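Dihydrodipicolinate synthase (Agrobacterium tumefaciens, PDB 3B4U) probably catalyses the condensation of pyruvate with aspartate semialdehyde, the first committed step of lysine biosynthesis. Local coordinates at residues B[100-105]-B[134-139]; B[150-155]-B[178-183]; B[166-171]-B[188-193]. All coordinates share one frame; numbering follows the deposited sequence. Where two conformers were deposited one is given.

Overall arrangement
Interactions 1 and 3 are buried strand pairs of the same parallel beta sheet. Their strands 136-140 and 165-170 are neighbours, so the two contacts touch and join through backbone hydrogen bonds. Each closes a beta-alpha-beta unit. Interaction 2 lies outside them, where helices 151-160 and 175-185 pack side by side about 19 Å from the centre of the chain to the centre of the contact. Main-chain hydrogen bonds and side-chain packing carry interactions 1 and 3. Interaction 2 has a few apolar contacts beneath a hydrated salt bridge. Its Val-154 and Leu-182 rest on Val-168 and Ile-190 of interaction 3, which tie helix layer to sheet.

Interaction 1. Residues B[100-105]-B[134-139]; sequences RNILLA and RDILVY
Asp-135 OD2 is gripped by two donors, one strong and one weak. The strong one is Arg-134 NH1, at 2.8 Å from Asp-135 OD2 in a salt bridge between chain neighbours. It lies on the anti lone pair of the oxygen, and the oxygen lies in the guanidinium plane. Arg-134 NH2 donates to the backbone oxygens of Leu-95 and Ala-99, which helps to fix the rotation of the group. The weak donor is water 1. The same water donates to Arg-100 O at 2.7 Å and so bridges the two segments.

Beyond this polar end the strands run parallel. Ile-102 and Leu-104 each give their N-H and their C=O to residues of 134-139. Leu-137 N meets Ile-102 O at 2.8 Å, nearly along the C=O axis. This is the parallel pairing of a beta-alpha-beta unit in a TIM barrel, with helix 115-129 as the crossover. Ile-102, Leu-104, Ile-136 and Val-138 lie on one face of the pair, and Phe-122 and Phe-126 of that helix pack on this face. Here Ile-136 CD1 lies alongside Ile-102 CG1 at 3.7 Å, while its CG2 branch touches Leu-104 CB.

Leu-103 and Leu-137 lie on the other face. Leu-103 has CG anti to the backbone N (chi1 176°). Its CD1 rests on Tyr-139 CB at 3.7 Å. Its CD2 sits over the ring face in a CH-pi contact, 3.9 Å from the Tyr-139 centroid. Tyr-139 OH hydrogen-bonds Thr-46 OG1, and Tyr-109 of the second subunit packs on Tyr-139, consistent with the Tyr-Thr-Tyr proton relay of this family.

Interaction 2. Residues B[150-155]-B[178-183]; sequences SVELVG and TERLLK
Thr-178 opens the segment with its CB directed away from helix 151-155. Its OG1 hydrogen-bonds Asp-170 OD2 and Asn-174 O. Arg-180 has the largest share of the contact on this segment. Its chain bends at chi3 (70°) and lays the guanidinium across Val-151, whose methyls come over one face. In this conformer the packing is tight, with Val-151 CG2 3.1 Å from Arg-180 NH1. At the edge, Arg-180 NH2 makes a salt bridge to Glu-152 OE2 at 2.9 Å. The donor comes from well above the carboxylate plane, and the planar groups are 38° apart. Arg-180 and Glu-152 each have a second deposited conformer, so both contacts describe one state. Water 2 accepts from Val-151 N at 3.0 Å and weakly from Arg-180 NH1. Leu-181 brings its CD2 close to the other helix. That methyl touches Val-151 CG2 and Val-154 CG2, each at 4.0 Å from Leu-181 CD2.

Ser-150 N-caps helix 151-160 through a bond from Leu-153 N to its OG. Val-154 and Leu-181 both rest on Val-168 of strand 165-170. Leu-153 packs against helix 115-129 and Leu-182 on strand 189-192, so the helices lie side by side in the outer layer of the barrel.

Interaction 3. Residues B[166-171]-B[188-193]; sequences TGVKDS and LAILIG
Lys-169 runs inside the barrel from strand 165-170, and each part of its side chain has a neighbour. CB lies against Leu-103 CD1 of the strand pair next door. CG is anti to the backbone N (chi1 176°) and packs on the ring of Tyr-139. The chain then bends at chi2 (62°), which brings its end close to strand 189-192. There the side chain crosses that of Leu-191 at about a right angle, with Lys-169 CD 3.8 Å from Leu-191 CB. CE meets the backbone of Gly-193. NZ ends in a hydrogen bond to Ile-210 O.

The backbones beneath are parallel and joined by five hydrogen bonds. Ala-189 N to Thr-166 O, at 3.0 Å, is almost straight and falls on a lone pair in the carbonyl plane. Val-168 and Asp-170 each both donate and accept. The strands approach closely at Gly-167, whose CA is 3.0 Å from Ala-189 O. Helix 175-185 is the crossover of this beta-alpha-beta unit. On its side of the strands Val-168 CG2 and Ile-190 CD1 lie alongside each other at 3.9 Å. Asp-170 is on that side too, and its OD1 is held by Ser-172 OG and Asn-140 ND2.

The shaft of Lys-169 is thus packed by carbon on several sides. Such surroundings would tend to lower the pKa of the amine, while the carbonyl of Ile-210 would favour its charged form. The placement is consistent with the lysine that forms a Schiff base with pyruvate in this family.

Interaction 1. Residues B[100-105]-B[134-139]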
# COMPACT_ATOMS: atom_id res chain seq x y z
N ARG B 100 -5.27 5.52 22.51
CA ARG B 100 -6.22 6.62 22.46
C ARG B 100 -7.07 6.56 21.19
O ARG B 100 -8.28 6.82 21.22
CB ARG B 100 -5.47 7.96 22.48
CG ARG B 100 -6.38 9.10 22.82
CD ARG B 100 -5.86 10.46 22.43
NE ARG B 100 -6.74 11.55 22.93
CZ ARG B 100 -7.91 11.93 22.43
NH1 ARG B 100 -8.44 11.38 21.36
NH2 ARG B 100 -8.58 12.91 23.01
N ASN B 101 -6.41 6.27 20.07
CA ASN B 101 -7.05 6.30 18.77
C ASN B 101 -6.28 5.41 17.83
O ASN B 101 -5.09 5.11 18.04
CB ASN B 101 -7.02 7.73 18.12
CG ASN B 101 -7.88 8.74 18.81
OD1 ASN B 101 -9.12 8.81 18.57
ND2 ASN B 101 -7.27 9.53 19.63
N ILE B 102 -6.96 5.03 16.75
CA ILE B 102 -6.33 4.55 15.54
C ILE B 102 -6.35 5.67 14.50
O ILE B 102 -7.37 6.32 14.33
CB ILE B 102 -7.12 3.35 14.96
CG1 ILE B 102 -7.34 2.25 16.01
CG2 ILE B 102 -6.41 2.78 13.71
CD1 ILE B 102 -6.08 1.72 16.65
N LEU B 103 -5.24 5.88 13.80
CA LEU B 103 -5.19 6.74 12.62
C LEU B 103 -5.24 5.81 11.44
O LEU B 103 -4.25 5.16 11.11
CB LEU B 103 -3.92 7.58 12.64
CG LEU B 103 -3.74 8.45 11.39
CD1 LEU B 103 -4.85 9.49 11.27
CD2 LEU B 103 -2.36 9.12 11.40
N LEU B 104 -6.42 5.69 10.84
CA LEU B 104 -6.68 4.68 9.83
C LEU B 104 -6.73 5.26 8.44
O LEU B 104 -7.64 6.02 8.08
CB LEU B 104 -8.01 3.98 10.15
CG LEU B 104 -8.40 2.83 9.23
CD1 LEU B 104 -7.41 1.67 9.25
CD2 LEU B 104 -9.81 2.34 9.58
N ALA B 105 -5.76 4.87 7.63
CA ALA B 105 -5.77 5.23 6.23
C ALA B 105 -6.74 4.34 5.46
O ALA B 105 -6.91 3.18 5.80
CB ALA B 105 -4.37 5.12 5.61
N ARG B 134 -13.71 1.66 18.39
CA ARG B 134 -13.90 2.99 18.97
C ARG B 134 -12.79 3.87 18.41
O ARG B 134 -11.74 3.35 18.01
CB ARG B 134 -13.78 2.97 20.51
CG ARG B 134 -12.46 2.41 21.00
CD ARG B 134 -12.30 2.46 22.52
NE ARG B 134 -11.01 1.92 22.93
CZ ARG B 134 -9.85 2.58 22.91
NH1 ARG B 134 -9.78 3.86 22.54
NH2 ARG B 134 -8.74 1.93 23.19
N ASP B 135 -13.00 5.18 18.41
CA ASP B 135 -11.87 6.13 18.40
C ASP B 135 -11.02 6.04 17.16
O ASP B 135 -9.81 6.21 17.22
CB ASP B 135 -11.09 6.02 19.71
CG ASP B 135 -11.96 6.32 20.92
OD1 ASP B 135 -12.85 7.19 20.79
OD2 ASP B 135 -11.76 5.71 21.98
N ILE B 136 -11.67 5.83 16.03
CA ILE B 136 -10.99 5.80 14.74
C ILE B 136 -10.97 7.19 14.12
O ILE B 136 -12.03 7.82 13.95
CB ILE B 136 -11.70 4.86 13.76
CG1 ILE B 136 -11.94 3.47 14.35
CG2 ILE B 136 -10.94 4.77 12.45
CD1 ILE B 136 -10.78 2.75 14.71
N LEU B 137 -9.76 7.64 13.81
CA LEU B 137 -9.54 8.87 13.06
C LEU B 137 -9.23 8.48 11.64
O LEU B 137 -8.23 7.81 11.37
CB LEU B 137 -8.33 9.63 13.63
CG LEU B 137 -8.42 9.91 15.13
CD1 LEU B 137 -7.07 10.44 15.64
CD2 LEU B 137 -9.55 10.87 15.45
N VAL B 138 -10.08 8.83 10.67
CA VAL B 138 -9.82 8.45 9.29
C VAL B 138 -8.83 9.43 8.67
O VAL B 138 -8.89 10.64 8.89
CB VAL B 138 -11.13 8.29 8.49
CG1 VAL B 138 -11.93 7.13 9.07
CG2 VAL B 138 -11.93 9.56 8.40
N TYR B 139 -7.92 8.89 7.87
CA TYR B 139 -6.72 9.65 7.44
C TYR B 139 -6.84 10.06 5.98
O TYR B 139 -6.81 9.22 5.09
CB TYR B 139 -5.49 8.77 7.67
CG TYR B 139 -4.14 9.42 7.59
CD1 TYR B 139 -3.94 10.80 7.56
CD2 TYR B 139 -3.01 8.61 7.59
CE1 TYR B 139 -2.63 11.34 7.54
CE2 TYR B 139 -1.73 9.13 7.61
CZ TYR B 139 -1.56 10.49 7.59
OH TYR B 139 -0.27 10.99 7.55
O HOH W 1 -9.69 7.37 23.43

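Interaction 2. Residues B[150-155]-B[178-183]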
# COMPACT_ATOMS: atom_id res chain seq x y z
N SER B 150 -13.84 12.15 0.90
CA SER B 150 -14.70 13.29 0.67
C SER B 150 -15.47 13.69 1.92
O SER B 150 -15.69 12.88 2.82
CB SER B 150 -15.67 13.01 -0.47
OG SER B 150 -16.65 12.08 -0.04
N VAL B 151 -15.91 14.94 1.96
CA VAL B 151 -16.79 15.39 3.03
C VAL B 151 -18.02 14.51 3.12
O VAL B 151 -18.46 14.13 4.20
CB VAL B 151 -17.16 16.89 2.84
CG1 VAL B 151 -18.17 17.32 3.89
CG2 VAL B 151 -15.88 17.76 2.89
N GLU B 152 -18.56 14.14 1.96
CA GLU B 152 -19.75 13.30 1.90
C GLU B 152 -19.47 11.92 2.52
O GLU B 152 -20.29 11.39 3.28
CB GLU B 152 -20.19 13.20 0.44
CG GLU B 152 -20.74 14.51 -0.13
CD GLU B 152 -19.71 15.59 -0.61
OE1 GLU B 152 -18.45 15.45 -0.68
OE2 GLU B 152 -20.22 16.67 -0.98
N LEU B 153 -18.32 11.33 2.19
CA LEU B 153 -17.95 10.04 2.77
C LEU B 153 -17.80 10.15 4.27
O LEU B 153 -18.27 9.29 5.00
CB LEU B 153 -16.65 9.54 2.13
CG LEU B 153 -16.16 8.23 2.75
CD1 LEU B 153 -17.14 7.06 2.57
CD2 LEU B 153 -14.80 7.88 2.16
N VAL B 154 -17.12 11.20 4.74
CA VAL B 154 -16.97 11.41 6.19
C VAL B 154 -18.36 11.45 6.84
O VAL B 154 -18.57 10.82 7.86
CB VAL B 154 -16.16 12.65 6.50
CG1 VAL B 154 -16.22 12.96 7.97
CG2 VAL B 154 -14.70 12.48 6.04
N GLY B 155 -19.32 12.14 6.21
CA GLY B 155 -20.69 12.20 6.75
C GLY B 155 -21.34 10.83 6.81
O GLY B 155 -22.00 10.52 7.77
N THR B 178 -11.30 21.38 4.01
CA THR B 178 -11.19 21.47 5.46
C THR B 178 -12.32 22.30 6.06
O THR B 178 -12.87 21.94 7.11
CB THR B 178 -9.84 22.05 5.86
OG1 THR B 178 -8.81 21.40 5.12
CG2 THR B 178 -9.59 21.90 7.34
N GLU B 179 -12.62 23.44 5.44
CA GLU B 179 -13.65 24.31 5.98
C GLU B 179 -15.03 23.62 6.02
O GLU B 179 -15.79 23.86 6.94
CB GLU B 179 -13.67 25.65 5.24
CG GLU B 179 -14.32 25.68 3.92
CD GLU B 179 -14.46 27.09 3.38
OE1 GLU B 179 -14.52 28.01 4.20
OE2 GLU B 179 -14.49 27.25 2.16
N ARG B 180 -15.34 22.80 5.01
CA ARG B 180 -16.55 21.98 4.98
C ARG B 180 -16.52 20.89 6.04
O ARG B 180 -17.54 20.61 6.65
CB ARG B 180 -16.73 21.33 3.61
CG ARG B 180 -17.08 22.33 2.55
CD ARG B 180 -17.14 21.69 1.19
NE ARG B 180 -18.29 20.81 1.11
CZ ARG B 180 -18.27 19.54 0.72
NH1 ARG B 180 -17.15 18.95 0.34
NH2 ARG B 180 -19.41 18.85 0.69
N LEU B 181 -15.35 20.27 6.24
CA LEU B 181 -15.24 19.31 7.35
C LEU B 181 -15.60 19.98 8.65
O LEU B 181 -16.25 19.39 9.49
CB LEU B 181 -13.83 18.69 7.47
CG LEU B 181 -13.40 17.69 6.41
CD1 LEU B 181 -11.98 17.27 6.76
CD2 LEU B 181 -14.34 16.49 6.32
N LEU B 182 -15.15 21.21 8.87
CA LEU B 182 -15.45 21.89 10.10
C LEU B 182 -16.94 22.24 10.22
O LEU B 182 -17.55 22.03 11.27
CB LEU B 182 -14.55 23.12 10.27
CG LEU B 182 -13.06 22.77 10.46
CD1 LEU B 182 -12.19 24.01 10.22
CD2 LEU B 182 -12.80 22.15 11.85
N LYS B 183 -17.55 22.73 9.13
CA LYS B 183 -18.99 23.08 9.18
C LYS B 183 -19.92 21.90 9.33
O LYS B 183 -20.92 21.98 10.04
CB LYS B 183 -19.36 23.83 7.90
CG LYS B 183 -18.77 25.20 7.80
CD LYS B 183 -19.05 25.79 6.41
CE LYS B 183 -18.51 27.17 6.24
NZ LYS B 183 -18.84 27.70 4.87
O HOH W 2 -15.22 16.57 -0.52
O HOH W 3 -17.22 16.95 -2.23

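Interaction 3. Residues B[166-171]-B[188-193]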
# COMPACT_ATOMS: atom_id res chain seq x y z
N THR B 166 -14.50 8.91 15.00
CA THR B 166 -14.49 10.00 15.93
C THR B 166 -13.75 11.23 15.43
O THR B 166 -13.75 12.26 16.10
CB THR B 166 -13.96 9.59 17.31
OG1 THR B 166 -12.59 9.20 17.16
CG2 THR B 166 -14.77 8.44 17.91
N GLY B 167 -13.12 11.15 14.26
CA GLY B 167 -12.38 12.28 13.77
C GLY B 167 -11.80 11.99 12.41
O GLY B 167 -11.95 10.91 11.84
N VAL B 168 -11.16 13.04 11.89
CA VAL B 168 -10.54 13.04 10.59
C VAL B 168 -9.19 13.71 10.72
O VAL B 168 -9.13 14.83 11.24
CB VAL B 168 -11.37 13.82 9.55
CG1 VAL B 168 -10.69 13.76 8.15
CG2 VAL B 168 -12.79 13.28 9.43
N LYS B 169 -8.13 13.08 10.22
CA LYS B 169 -6.87 13.79 10.03
C LYS B 169 -6.84 14.24 8.59
O LYS B 169 -6.67 13.44 7.67
CB LYS B 169 -5.67 12.88 10.35
CG LYS B 169 -4.33 13.55 10.09
CD LYS B 169 -4.09 14.80 10.92
CE LYS B 169 -2.78 15.47 10.60
NZ LYS B 169 -2.59 16.66 11.50
N ASP B 170 -7.06 15.55 8.39
CA ASP B 170 -7.14 16.10 7.08
C ASP B 170 -5.81 16.71 6.72
O ASP B 170 -5.49 17.82 7.14
CB ASP B 170 -8.25 17.16 7.00
CG ASP B 170 -8.36 17.78 5.64
OD1 ASP B 170 -7.75 17.25 4.69
OD2 ASP B 170 -9.07 18.79 5.53
N SER B 171 -5.05 15.97 5.94
CA SER B 171 -3.75 16.38 5.44
C SER B 171 -3.85 16.71 3.95
O SER B 171 -2.89 16.63 3.23
CB SER B 171 -2.71 15.31 5.71
OG SER B 171 -2.56 15.22 7.11
N LEU B 188 -16.89 16.17 15.27
CA LEU B 188 -15.81 15.20 15.37
C LEU B 188 -14.52 15.95 15.63
O LEU B 188 -14.45 17.17 15.59
CB LEU B 188 -15.69 14.43 14.06
CG LEU B 188 -16.93 13.66 13.62
CD1 LEU B 188 -16.58 12.90 12.33
CD2 LEU B 188 -17.45 12.80 14.75
N ALA B 189 -13.45 15.20 15.89
CA ALA B 189 -12.11 15.77 16.04
C ALA B 189 -11.53 15.97 14.62
O ALA B 189 -11.06 15.02 13.99
CB ALA B 189 -11.24 14.86 16.88
N ILE B 190 -11.57 17.21 14.13
CA ILE B 190 -11.01 17.53 12.82
C ILE B 190 -9.61 18.05 13.06
O ILE B 190 -9.42 19.09 13.68
CB ILE B 190 -11.88 18.54 12.06
CG1 ILE B 190 -13.32 18.04 11.93
CG2 ILE B 190 -11.25 18.87 10.72
CD1 ILE B 190 -13.48 16.70 11.27
N LEU B 191 -8.64 17.30 12.59
CA LEU B 191 -7.23 17.54 12.81
C LEU B 191 -6.63 17.98 11.47
O LEU B 191 -7.00 17.47 10.42
CB LEU B 191 -6.57 16.26 13.33
CG LEU B 191 -7.26 15.59 14.50
CD1 LEU B 191 -6.51 14.31 14.88
CD2 LEU B 191 -7.41 16.51 15.68
N ILE B 192 -5.72 18.95 11.49
CA ILE B 192 -5.33 19.65 10.25
C ILE B 192 -3.83 19.50 10.02
O ILE B 192 -3.01 19.92 10.83
CB ILE B 192 -5.75 21.13 10.30
CG1 ILE B 192 -7.27 21.21 10.36
CG2 ILE B 192 -5.18 21.90 9.10
CD1 ILE B 192 -7.78 22.61 10.70
N GLY B 193 -3.50 18.88 8.92
CA GLY B 193 -2.10 18.62 8.53
C GLY B 193 -1.38 19.82 7.95
O GLY B 193 -0.19 20.00 8.21